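Local coordinates for protein alpha-galactosidase (Umbelopsis vinacea, PDB 3A5V) that hydrolyses terminal, non-reducing alpha-galactose residues of alpha-galactosides, as a tetrameric glycoside hydrolase of family 27, at residues Gly135-Pro140 with Trp168-Pro173; Pro199-Thr204 with Val217-Asn222; Asp342-Tyr347 with Leu388-Ser393; Ser357-Asp362 with Leu369-Asn374. All coordinates share one frame; numbering follows the deposited sequence. Where two conformers were deposited one is given.

Interaction 1: residues Gly135-Pro140 with Trp168-Pro173; sequences GQSGTP and WGEDGP
Asp-171 OD2 takes two bonds: the backbone N-H of Gly-138 reaches it at 2.8 Å in a nearly straight line (169°) on the syn side, and the hydroxyl of Ser-143, on helix 140-156, is its second partner. The neighbouring acid is met from another direction. Ser-137 OG donates to Glu-170 OE2 at 2.8 Å, and it comes from above the carboxylate plane, 43° out of it. For this the serine puts OG in the crowded position between its backbone N and carbonyl carbon (chi1 77°), whereas Glu-170 reaches across with its chain extended. Asn-130 holds OE1, so both oxygens of this carboxylate are gripped. On the helix side of Gly-138, the ring of Pro-140 lies against backbone, its CG 3.7 Å from Asp-171 O. Thr-139 N-caps helix 140-156 through its OG1 and the N of Leu-142, and it also packs on Thr-139 of two neighbouring subunits. Asp-171 itself sits in the type II turn from Gly-169 to Gly-172, just before helix 173-176. Two adjacent acidic side chains thus tie together the loops that follow strands 125-129 and 162-165, successive beta-to-alpha connections of a (beta/alpha)8 barrel.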
# COMPACT_ATOMS: atom_id res chain seq x y z
N GLY A 135 17.25 -4.07 -5.47
CA GLY A 135 16.03 -4.46 -4.75
C GLY A 135 16.11 -4.41 -3.23
O GLY A 135 15.24 -4.97 -2.55
N GLN A 136 17.12 -3.73 -2.69
CA GLN A 136 17.28 -3.66 -1.22
C GLN A 136 16.47 -2.51 -0.58
O GLN A 136 17.02 -1.62 0.09
CB GLN A 136 18.76 -3.62 -0.81
CG GLN A 136 19.53 -4.93 -1.14
CD GLN A 136 21.01 -4.86 -0.79
OE1 GLN A 136 21.42 -4.08 0.08
NE2 GLN A 136 21.83 -5.67 -1.46
N SER A 137 15.16 -2.55 -0.80
CA SER A 137 14.23 -1.53 -0.32
C SER A 137 12.83 -2.13 -0.42
O SER A 137 12.68 -3.24 -0.93
CB SER A 137 14.34 -0.26 -1.20
OG SER A 137 13.67 -0.44 -2.45
N GLY A 138 11.83 -1.41 0.09
CA GLY A 138 10.44 -1.87 0.06
C GLY A 138 9.87 -2.15 1.45
O GLY A 138 8.65 -2.26 1.62
N THR A 139 10.76 -2.33 2.43
CA THR A 139 10.39 -2.30 3.84
C THR A 139 11.37 -1.35 4.54
O THR A 139 12.50 -1.17 4.06
CB THR A 139 10.46 -3.68 4.56
OG1 THR A 139 11.83 -4.10 4.64
CG2 THR A 139 9.57 -4.76 3.86
N PRO A 140 10.95 -0.74 5.68
CA PRO A 140 11.85 0.04 6.52
C PRO A 140 13.11 -0.74 6.90
O PRO A 140 14.21 -0.17 6.93
CB PRO A 140 11.00 0.33 7.77
CG PRO A 140 9.61 0.39 7.22
CD PRO A 140 9.57 -0.72 6.21
N TRP A 168 15.03 9.68 -0.94
CA TRP A 168 13.86 10.30 -1.53
C TRP A 168 12.56 10.00 -0.76
O TRP A 168 11.48 10.05 -1.34
CB TRP A 168 13.67 9.84 -2.98
CG TRP A 168 14.94 9.62 -3.81
CD1 TRP A 168 15.99 10.50 -3.99
CD2 TRP A 168 15.24 8.46 -4.59
NE1 TRP A 168 16.93 9.94 -4.83
CE2 TRP A 168 16.49 8.70 -5.23
CE3 TRP A 168 14.57 7.25 -4.84
CZ2 TRP A 168 17.09 7.76 -6.09
CZ3 TRP A 168 15.17 6.31 -5.70
CH2 TRP A 168 16.41 6.59 -6.32
N GLY A 169 12.70 9.65 0.51
CA GLY A 169 11.55 9.30 1.37
C GLY A 169 11.11 7.84 1.33
O GLY A 169 10.12 7.48 1.98
N GLU A 170 11.83 7.00 0.59
CA GLU A 170 11.41 5.60 0.43
C GLU A 170 11.45 4.84 1.78
O GLU A 170 12.43 4.94 2.52
CB GLU A 170 12.23 4.87 -0.64
CG GLU A 170 11.69 3.46 -0.99
CD GLU A 170 12.58 2.69 -1.98
OE1 GLU A 170 13.82 2.94 -2.05
OE2 GLU A 170 12.03 1.80 -2.65
N ASP A 171 10.37 4.13 2.09
CA ASP A 171 10.26 3.35 3.34
C ASP A 171 10.31 4.17 4.64
O ASP A 171 10.51 3.60 5.72
CB ASP A 171 11.32 2.22 3.38
CG ASP A 171 11.21 1.28 2.19
OD1 ASP A 171 10.08 0.85 1.89
OD2 ASP A 171 12.25 0.98 1.56
N GLY A 172 10.15 5.49 4.54
CA GLY A 172 10.04 6.37 5.72
C GLY A 172 11.31 6.57 6.53
O GLY A 172 11.37 6.13 7.69
N PRO A 173 12.31 7.27 5.95
CA PRO A 173 13.57 7.53 6.68
C PRO A 173 13.37 8.39 7.94
O PRO A 173 14.17 8.28 8.86
CB PRO A 173 14.44 8.26 5.67
CG PRO A 173 13.43 8.90 4.67
CD PRO A 173 12.31 7.88 4.61

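Interaction 2: residues Pro199-Thr204 with Val217-Asn222; sequences PACPCT and VMNIIN
Asn-219 holds CG anti to its backbone N (chi1 175°), and Cys-201 does the same with SG (chi1 -177°), which brings the amide and the sulfur together between a loop and a helix. The setting is a (beta/alpha)8 barrel: the long connection after strand 183-185, braced by the disulfides Cys-201 to Cys-215 and Cys-203 to Cys-208, folds back on helix 217-227. The main link is the nearly straight bond from Asn-219 ND2 to Cys-203 O, 3.0 Å long. The acceptor lies only 10° out of the amide plane, where the N-H of ND2 points. At the other end of the amide, OD1 lies 3.4 Å from Cys-201 SG and accepts a hydrogen bond from Lys-223 NZ, one helical turn further on. The same ammonium also bonds Cys-203 O, which therefore has two donors and closes a small polar circuit with the asparagine. An alanine in place of Asn-219 would probably cost Cys-203 O one of its two donors, deprive Lys-223 of its amide acceptor and open a gap beside the sulfur of Cys-201. Pro-202 and Cys-203 also pack on Tyr-206 of a neighbouring subunit. A water completes the junction, donating one hydrogen to Thr-204 O at 2.7 Å and the other to Asn-219 O at 2.8 Å.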
# COMPACT_ATOMS: atom_id res chain seq x y z
N PRO A 199 4.74 13.94 -14.63
CA PRO A 199 4.48 12.50 -14.49
C PRO A 199 5.65 11.73 -13.86
O PRO A 199 5.44 10.62 -13.36
CB PRO A 199 4.24 12.05 -15.96
CG PRO A 199 5.09 13.02 -16.77
CD PRO A 199 4.79 14.34 -16.05
N ALA A 200 6.84 12.32 -13.87
CA ALA A 200 8.01 11.72 -13.20
C ALA A 200 7.98 11.91 -11.68
O ALA A 200 8.77 11.30 -10.96
CB ALA A 200 9.34 12.25 -13.80
N CYS A 201 7.07 12.77 -11.20
CA CYS A 201 6.85 12.96 -9.75
C CYS A 201 5.36 12.67 -9.43
O CYS A 201 4.58 13.59 -9.12
CB CYS A 201 7.25 14.37 -9.32
SG CYS A 201 7.07 14.68 -7.52
N PRO A 202 4.95 11.39 -9.56
CA PRO A 202 3.53 11.08 -9.43
C PRO A 202 2.96 11.25 -8.02
O PRO A 202 1.78 11.56 -7.87
CB PRO A 202 3.44 9.61 -9.87
CG PRO A 202 4.80 9.04 -9.54
CD PRO A 202 5.76 10.18 -9.83
N CYS A 203 3.78 11.06 -6.98
CA CYS A 203 3.25 11.06 -5.61
C CYS A 203 2.95 12.47 -5.14
O CYS A 203 3.72 13.39 -5.39
CB CYS A 203 4.25 10.43 -4.65
SG CYS A 203 4.61 8.70 -5.00
N THR A 204 1.83 12.64 -4.45
CA THR A 204 1.52 13.94 -3.83
C THR A 204 1.64 13.90 -2.29
O THR A 204 1.50 14.93 -1.62
CB THR A 204 0.12 14.43 -4.24
OG1 THR A 204 -0.84 13.46 -3.83
CG2 THR A 204 0.02 14.63 -5.78
N VAL A 217 8.05 22.92 -6.16
CA VAL A 217 8.12 23.46 -4.80
C VAL A 217 6.86 23.10 -3.98
O VAL A 217 6.98 22.55 -2.87
CB VAL A 217 8.37 25.01 -4.85
CG1 VAL A 217 8.24 25.67 -3.46
CG2 VAL A 217 9.75 25.28 -5.46
N MET A 218 5.68 23.36 -4.54
CA MET A 218 4.41 23.10 -3.85
C MET A 218 4.18 21.60 -3.59
O MET A 218 3.68 21.21 -2.52
CB MET A 218 3.22 23.72 -4.61
CG MET A 218 3.16 25.27 -4.54
SD MET A 218 3.12 25.91 -2.83
CE MET A 218 1.67 25.09 -2.18
N ASN A 219 4.56 20.77 -4.55
CA ASN A 219 4.50 19.31 -4.36
C ASN A 219 5.31 18.89 -3.13
O ASN A 219 4.83 18.14 -2.26
CB ASN A 219 5.00 18.58 -5.64
CG ASN A 219 5.08 17.06 -5.46
OD1 ASN A 219 6.03 16.54 -4.85
ND2 ASN A 219 4.09 16.34 -6.02
N ILE A 220 6.55 19.38 -3.04
CA ILE A 220 7.41 19.04 -1.91
C ILE A 220 6.87 19.59 -0.59
O ILE A 220 6.88 18.87 0.41
CB ILE A 220 8.88 19.47 -2.17
CG1 ILE A 220 9.49 18.55 -3.23
CG2 ILE A 220 9.73 19.41 -0.87
CD1 ILE A 220 10.74 19.13 -3.86
N ILE A 221 6.36 20.83 -0.58
CA ILE A 221 5.79 21.39 0.65
C ILE A 221 4.66 20.49 1.20
O ILE A 221 4.59 20.25 2.41
CB ILE A 221 5.27 22.85 0.47
CG1 ILE A 221 6.46 23.79 0.20
CG2 ILE A 221 4.47 23.29 1.73
CD1 ILE A 221 6.06 25.17 -0.26
N ASN A 222 3.78 20.01 0.32
CA ASN A 222 2.64 19.20 0.77
C ASN A 222 3.08 17.85 1.35
O ASN A 222 2.40 17.28 2.21
CB ASN A 222 1.59 19.06 -0.35
CG ASN A 222 0.90 20.40 -0.67
OD1 ASN A 222 0.67 21.22 0.22
ND2 ASN A 222 0.59 20.62 -1.96
O HOH W 1 2.45 16.97 -3.02

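Interaction 3: residues Asp342-Tyr347 with Leu388-Ser393; sequences DDIWVY and LKFMDS. With NAG (2-acetamido-2-deoxy-beta-D-glucopyranose), chain D; NAG (2-acetamido-2-deoxy-beta-D-glucopyranose), chain B.
Ile-344 and Phe-390 meet tip to tip, the isoleucine CD1 standing 3.5 Å from the phenylalanine CZ. Beside them the six-membered ring of Trp-345 turns its edge to the face of Phe-390 in an offset edge-to-face pair, with centroids 5.7 Å apart and planes at 86°. The nearest atoms of the two rings are Trp-345 CH2 and Phe-390 CD2, at 3.8 Å. The indole is also flanked on both faces near its rim, by Ile-344 CG2 on one and by Ser-393 C on the other. Trp-345 directly follows helix 341-344; chi1 of -69° sets its CG anti to the carbonyl carbon, and chi2 of -79° then turns the indole plane. A further shell fixes these groups. Trp-341 makes a second edge-to-face pair with Phe-390, while Val-325 and Val-360, from the strands on either side in the sheet, also touch that phenylalanine. Past the strand end, Ser-393 N donates to Asp-392 OD1 at 2.7 Å, and Ser-393 OG accepts from Thr-395 N. Asp-392 OD2 in turn receives N2 of an N-acetylglucosamine (chain D) at 3.0 Å, joining the segment after the strand to the glycan. Within this beta-sandwich domain the contact rests on apolar and aromatic packing and buries Asp-392 O, which has no hydrogen-bonding partner in the model.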
# COMPACT_ATOMS: atom_id res chain seq x y z
N ASP A 342 -5.56 32.60 18.11
CA ASP A 342 -6.01 31.24 18.46
C ASP A 342 -5.46 30.20 17.47
O ASP A 342 -5.23 29.05 17.85
CB ASP A 342 -7.53 31.13 18.57
CG ASP A 342 -8.07 31.80 19.84
OD1 ASP A 342 -7.27 32.12 20.77
OD2 ASP A 342 -9.29 32.00 19.91
N ASP A 343 -5.28 30.59 16.21
CA ASP A 343 -4.68 29.67 15.23
C ASP A 343 -3.17 29.56 15.40
O ASP A 343 -2.63 28.45 15.39
CB ASP A 343 -5.02 30.09 13.82
CG ASP A 343 -6.44 29.69 13.42
OD1 ASP A 343 -7.01 28.72 14.00
OD2 ASP A 343 -6.98 30.34 12.53
N ILE A 344 -2.49 30.70 15.57
CA ILE A 344 -1.03 30.72 15.75
C ILE A 344 -0.59 29.81 16.91
O ILE A 344 0.42 29.08 16.79
CB ILE A 344 -0.49 32.17 15.90
CG1 ILE A 344 -0.69 32.94 14.58
CG2 ILE A 344 1.02 32.18 16.30
CD1 ILE A 344 -0.62 34.49 14.71
N TRP A 345 -1.34 29.86 18.02
CA TRP A 345 -1.07 29.02 19.19
C TRP A 345 -2.16 27.93 19.41
O TRP A 345 -2.51 27.60 20.55
CB TRP A 345 -0.87 29.89 20.46
CG TRP A 345 0.42 30.68 20.37
CD1 TRP A 345 1.67 30.20 20.62
CD2 TRP A 345 0.57 32.04 19.99
NE1 TRP A 345 2.60 31.20 20.42
CE2 TRP A 345 1.96 32.34 20.04
CE3 TRP A 345 -0.32 33.06 19.61
CZ2 TRP A 345 2.48 33.59 19.71
CZ3 TRP A 345 0.18 34.31 19.28
CH2 TRP A 345 1.58 34.57 19.35
N VAL A 346 -2.67 27.37 18.30
CA VAL A 346 -3.73 26.35 18.38
C VAL A 346 -3.42 25.19 19.36
O VAL A 346 -4.31 24.77 20.10
CB VAL A 346 -4.16 25.79 16.97
CG1 VAL A 346 -2.98 25.13 16.21
CG2 VAL A 346 -5.38 24.84 17.08
N TYR A 347 -2.19 24.69 19.38
CA TYR A 347 -1.87 23.52 20.19
C TYR A 347 -1.86 23.85 21.69
O TYR A 347 -1.91 22.95 22.54
CB TYR A 347 -0.57 22.85 19.73
CG TYR A 347 -0.61 22.51 18.25
CD1 TYR A 347 -1.63 21.69 17.73
CD2 TYR A 347 0.33 23.03 17.37
CE1 TYR A 347 -1.70 21.41 16.36
CE2 TYR A 347 0.29 22.73 16.00
CZ TYR A 347 -0.74 21.94 15.51
OH TYR A 347 -0.78 21.66 14.18
N LEU A 388 6.95 36.24 9.37
CA LEU A 388 6.80 37.10 10.53
C LEU A 388 7.45 36.49 11.75
O LEU A 388 7.44 35.25 11.91
CB LEU A 388 5.30 37.33 10.86
CG LEU A 388 4.40 37.74 9.69
CD1 LEU A 388 2.92 37.75 10.13
CD2 LEU A 388 4.82 39.11 9.11
N LYS A 389 7.99 37.35 12.60
CA LYS A 389 8.40 36.95 13.94
C LYS A 389 7.61 37.71 15.00
O LYS A 389 7.60 38.95 15.01
CB LYS A 389 9.91 37.16 14.14
CG LYS A 389 10.41 36.67 15.52
CD LYS A 389 11.89 36.98 15.69
CE LYS A 389 12.41 36.57 17.06
NZ LYS A 389 13.85 36.88 17.15
N PHE A 390 6.94 36.96 15.87
CA PHE A 390 6.22 37.51 17.01
C PHE A 390 7.20 37.57 18.16
O PHE A 390 7.82 36.56 18.50
CB PHE A 390 5.02 36.62 17.37
CG PHE A 390 3.80 36.85 16.50
CD1 PHE A 390 3.84 36.57 15.13
CD2 PHE A 390 2.62 37.34 17.04
CE1 PHE A 390 2.71 36.79 14.30
CE2 PHE A 390 1.49 37.56 16.25
CZ PHE A 390 1.53 37.30 14.86
N MET A 391 7.36 38.76 18.75
CA MET A 391 8.42 39.00 19.73
C MET A 391 8.06 38.52 21.14
O MET A 391 8.88 38.56 22.05
CB MET A 391 8.84 40.48 19.72
CG MET A 391 9.32 40.97 18.37
SD MET A 391 10.78 40.11 17.73
CE MET A 391 12.03 40.81 18.80
N ASP A 392 6.83 38.04 21.28
CA ASP A 392 6.37 37.44 22.51
C ASP A 392 5.28 36.43 22.15
O ASP A 392 4.91 36.28 20.97
CB ASP A 392 5.83 38.51 23.48
CG ASP A 392 5.98 38.11 24.97
OD1 ASP A 392 5.99 36.91 25.30
OD2 ASP A 392 6.09 39.02 25.82
N SER A 393 4.78 35.73 23.16
CA SER A 393 3.78 34.68 23.00
C SER A 393 2.46 35.11 23.64
O SER A 393 2.46 35.82 24.64
CB SER A 393 4.28 33.41 23.69
OG SER A 393 3.29 32.41 23.68
C1 NAG D . 5.88 42.97 26.68
C2 NAG D . 7.17 42.35 27.21
C3 NAG D . 6.96 41.57 28.52
C4 NAG D . 6.02 42.28 29.50
C5 NAG D . 4.81 42.90 28.79
C6 NAG D . 3.93 43.73 29.72
C7 NAG D . 8.83 41.77 25.50
C8 NAG D . 9.32 40.71 24.55
N2 NAG D . 7.78 41.44 26.26
O3 NAG D . 8.23 41.34 29.11
O4 NAG D . 5.57 41.34 30.46
O5 NAG D . 5.24 43.71 27.71
O6 NAG D . 4.54 44.98 29.98
O7 NAG D . 9.38 42.87 25.54
C1 NAG B . 4.09 45.43 22.34
C2 NAG B . 3.55 45.80 23.73
C3 NAG B . 4.58 45.48 24.83
C4 NAG B . 5.04 44.03 24.72
C5 NAG B . 5.46 43.71 23.28
C6 NAG B . 5.82 42.23 23.13
C7 NAG B . 1.96 47.59 24.20
C8 NAG B . 1.62 49.05 24.02
N2 NAG B . 3.17 47.21 23.79
O3 NAG B . 4.02 45.71 26.10
O4 NAG B . 6.16 43.83 25.56
O5 NAG B . 4.44 44.05 22.37
O6 NAG B . 6.35 41.98 21.85
O7 NAG B . 1.16 46.82 24.74

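Interaction 4: residues Ser357-Asp362 with Leu369-Asn374. With NAG (2-acetamido-2-deoxy-beta-D-glucopyranose), chain B.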
# COMPACT_ATOMS: atom_id res chain seq x y z
N SER A 357 -1.24 41.97 23.38
CA SER A 357 -0.56 42.87 22.44
C SER A 357 0.88 42.41 22.27
O SER A 357 1.60 42.26 23.26
CB SER A 357 -0.59 44.32 22.94
OG SER A 357 0.16 45.16 22.08
N ILE A 358 1.28 42.20 21.01
CA ILE A 358 2.58 41.61 20.69
C ILE A 358 3.17 42.31 19.47
O ILE A 358 2.45 42.58 18.50
CB ILE A 358 2.47 40.06 20.41
CG1 ILE A 358 1.89 39.32 21.63
CG2 ILE A 358 3.83 39.45 20.03
CD1 ILE A 358 1.44 37.88 21.30
N GLU A 359 4.47 42.61 19.53
CA GLU A 359 5.17 43.21 18.40
C GLU A 359 5.46 42.14 17.34
O GLU A 359 5.94 41.05 17.66
CB GLU A 359 6.50 43.84 18.83
CG GLU A 359 7.19 44.54 17.65
CD GLU A 359 8.62 45.02 17.92
OE1 GLU A 359 9.18 44.75 19.00
OE2 GLU A 359 9.19 45.65 17.00
N VAL A 360 5.19 42.50 16.09
CA VAL A 360 5.41 41.59 14.97
C VAL A 360 6.42 42.22 14.03
O VAL A 360 6.28 43.39 13.64
CB VAL A 360 4.09 41.32 14.19
CG1 VAL A 360 4.35 40.35 13.01
CG2 VAL A 360 3.02 40.75 15.14
N ARG A 361 7.44 41.45 13.67
CA ARG A 361 8.49 41.92 12.75
C ARG A 361 8.40 41.16 11.43
O ARG A 361 8.16 39.95 11.41
CB ARG A 361 9.86 41.68 13.39
CG ARG A 361 11.05 42.11 12.54
CD ARG A 361 12.35 41.93 13.32
NE ARG A 361 13.52 42.43 12.58
CZ ARG A 361 13.90 43.71 12.54
NH1 ARG A 361 13.19 44.65 13.18
NH2 ARG A 361 14.98 44.06 11.84
N ASP A 362 8.60 41.88 10.33
CA ASP A 362 8.66 41.27 9.00
C ASP A 362 10.13 40.98 8.73
O ASP A 362 10.94 41.91 8.61
CB ASP A 362 8.06 42.22 7.95
CG ASP A 362 7.98 41.59 6.55
OD1 ASP A 362 8.93 40.88 6.13
OD2 ASP A 362 6.95 41.82 5.87
N LEU A 369 6.59 45.73 12.31
CA LEU A 369 5.27 46.14 11.84
C LEU A 369 4.47 46.80 12.96
O LEU A 369 3.34 47.22 12.72
CB LEU A 369 4.49 44.96 11.24
CG LEU A 369 5.13 44.24 10.04
CD1 LEU A 369 4.23 43.07 9.60
CD2 LEU A 369 5.43 45.21 8.87
N GLY A 370 5.05 46.89 14.15
CA GLY A 370 4.35 47.43 15.31
C GLY A 370 3.69 46.33 16.13
O GLY A 370 3.96 45.15 15.90
N ASN A 371 2.84 46.73 17.07
CA ASN A 371 2.13 45.79 17.93
C ASN A 371 0.74 45.49 17.39
O ASN A 371 0.10 46.36 16.79
CB ASN A 371 2.00 46.37 19.35
CG ASN A 371 3.22 46.08 20.22
OD1 ASN A 371 4.36 46.26 19.79
ND2 ASN A 371 2.96 45.64 21.47
N PHE A 372 0.28 44.26 17.63
CA PHE A 372 -1.03 43.78 17.20
C PHE A 372 -1.64 42.96 18.35
O PHE A 372 -0.90 42.41 19.17
CB PHE A 372 -0.87 42.85 15.98
CG PHE A 372 -0.36 43.54 14.75
CD1 PHE A 372 1.01 43.81 14.59
CD2 PHE A 372 -1.24 43.93 13.74
CE1 PHE A 372 1.48 44.46 13.45
CE2 PHE A 372 -0.77 44.58 12.59
CZ PHE A 372 0.59 44.84 12.45
N SER A 373 -2.97 42.89 18.39
CA SER A 373 -3.68 41.92 19.23
C SER A 373 -4.70 41.19 18.36
O SER A 373 -5.10 41.71 17.31
CB SER A 373 -4.36 42.58 20.44
OG SER A 373 -5.37 43.47 20.03
N ASN A 374 -5.09 40.00 18.81
CA ASN A 374 -6.19 39.20 18.24
C ASN A 374 -5.91 38.52 16.89
O ASN A 374 -6.15 37.32 16.75
CB ASN A 374 -7.47 40.05 18.13
CG ASN A 374 -8.10 40.33 19.49
OD1 ASN A 374 -7.89 41.40 20.04
ND2 ASN A 374 -8.85 39.37 20.03
C1 NAG B . 4.09 45.43 22.34
C2 NAG B . 3.55 45.80 23.73
C3 NAG B . 4.58 45.48 24.83
C4 NAG B . 5.04 44.03 24.72
C5 NAG B . 5.46 43.71 23.28
C6 NAG B . 5.82 42.23 23.13
C7 NAG B . 1.96 47.59 24.20
C8 NAG B . 1.62 49.05 24.02
N2 NAG B . 3.17 47.21 23.79
O3 NAG B . 4.02 45.71 26.10
O4 NAG B . 6.16 43.83 25.56
O5 NAG B . 4.44 44.05 22.37
O6 NAG B . 6.35 41.98 21.85
O7 NAG B . 1.16 46.82 24.74
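Ile-358 and Phe-372 form the antiparallel hydrogen-bonded pair of a beta hairpin, with 2.9 Å bonds from Ile-358 N to Phe-372 O and from Phe-372 N to Ile-358 O. Further along, Val-360 N donates to Gly-370 O, while its O accepts from Leu-369 N at 2.7 Å. Leu-369 and Gly-370 together oppose Val-360 in a G1 bulge, whose second position has a positive phi (93°) at which a CB would collide with the carbonyl O of Leu-369. The tight side of the hairpin is the apolar one. Val-360 and Phe-372 cross at about a right angle, valine CG2 3.7 Å from ring atom CD1, and strand 384-390 adds Leu-388 and Phe-390 to this layer of the sandwich.

The other face, with the partly exposed Glu-359 and Asn-371, is the looser side, carrying polar groups and a sugar instead of interlocked apolar side chains. Asn-371, followed by Phe-372 and Ser-373 in an N-glycosylation sequon, carries N-acetylglucosamine (chain B) through a 1.4 Å bond from its ND2 to the sugar's C1. The amide's remaining N-H points at Ser-357 OG, 2.9 Å from ND2, almost straight at 171° and in the amide plane. Serine OG stands anti to its backbone N (chi1 175°) to receive it. An alanine at Ser-357 would probably leave this N-H without its acceptor and the glycosylated amide freer to turn. The sugar's O6 accepts from Glu-359 N at 3.1 Å. The covalent linkage and this backbone donor hold the sugar, which would probably limit its swing, while Ser-357 steadies the amide that carries it.

Interactions 1 and 2 belong to the catalytic barrel, their centres 18 Å apart and their nearest atoms about 8 Å apart; both also touch a second subunit of the tetramer. Interactions 3 and 4 belong to the C-terminal beta sandwich, with interaction 4 nested inside the loop that interaction 3 closes. Their centres are 10 Å apart and they touch: Arg-361 N lies 2.8 Å from Lys-389 O, a probable hydrogen bond, and the two interactions meet the same N-acetylglucosamine of chain B. Lys-389 and Arg-361 also line one pocket holding a polyether, probably from the crystallisation liquor. Between the domains, interactions 2 and 3 come within about 13 Å at their nearest atoms.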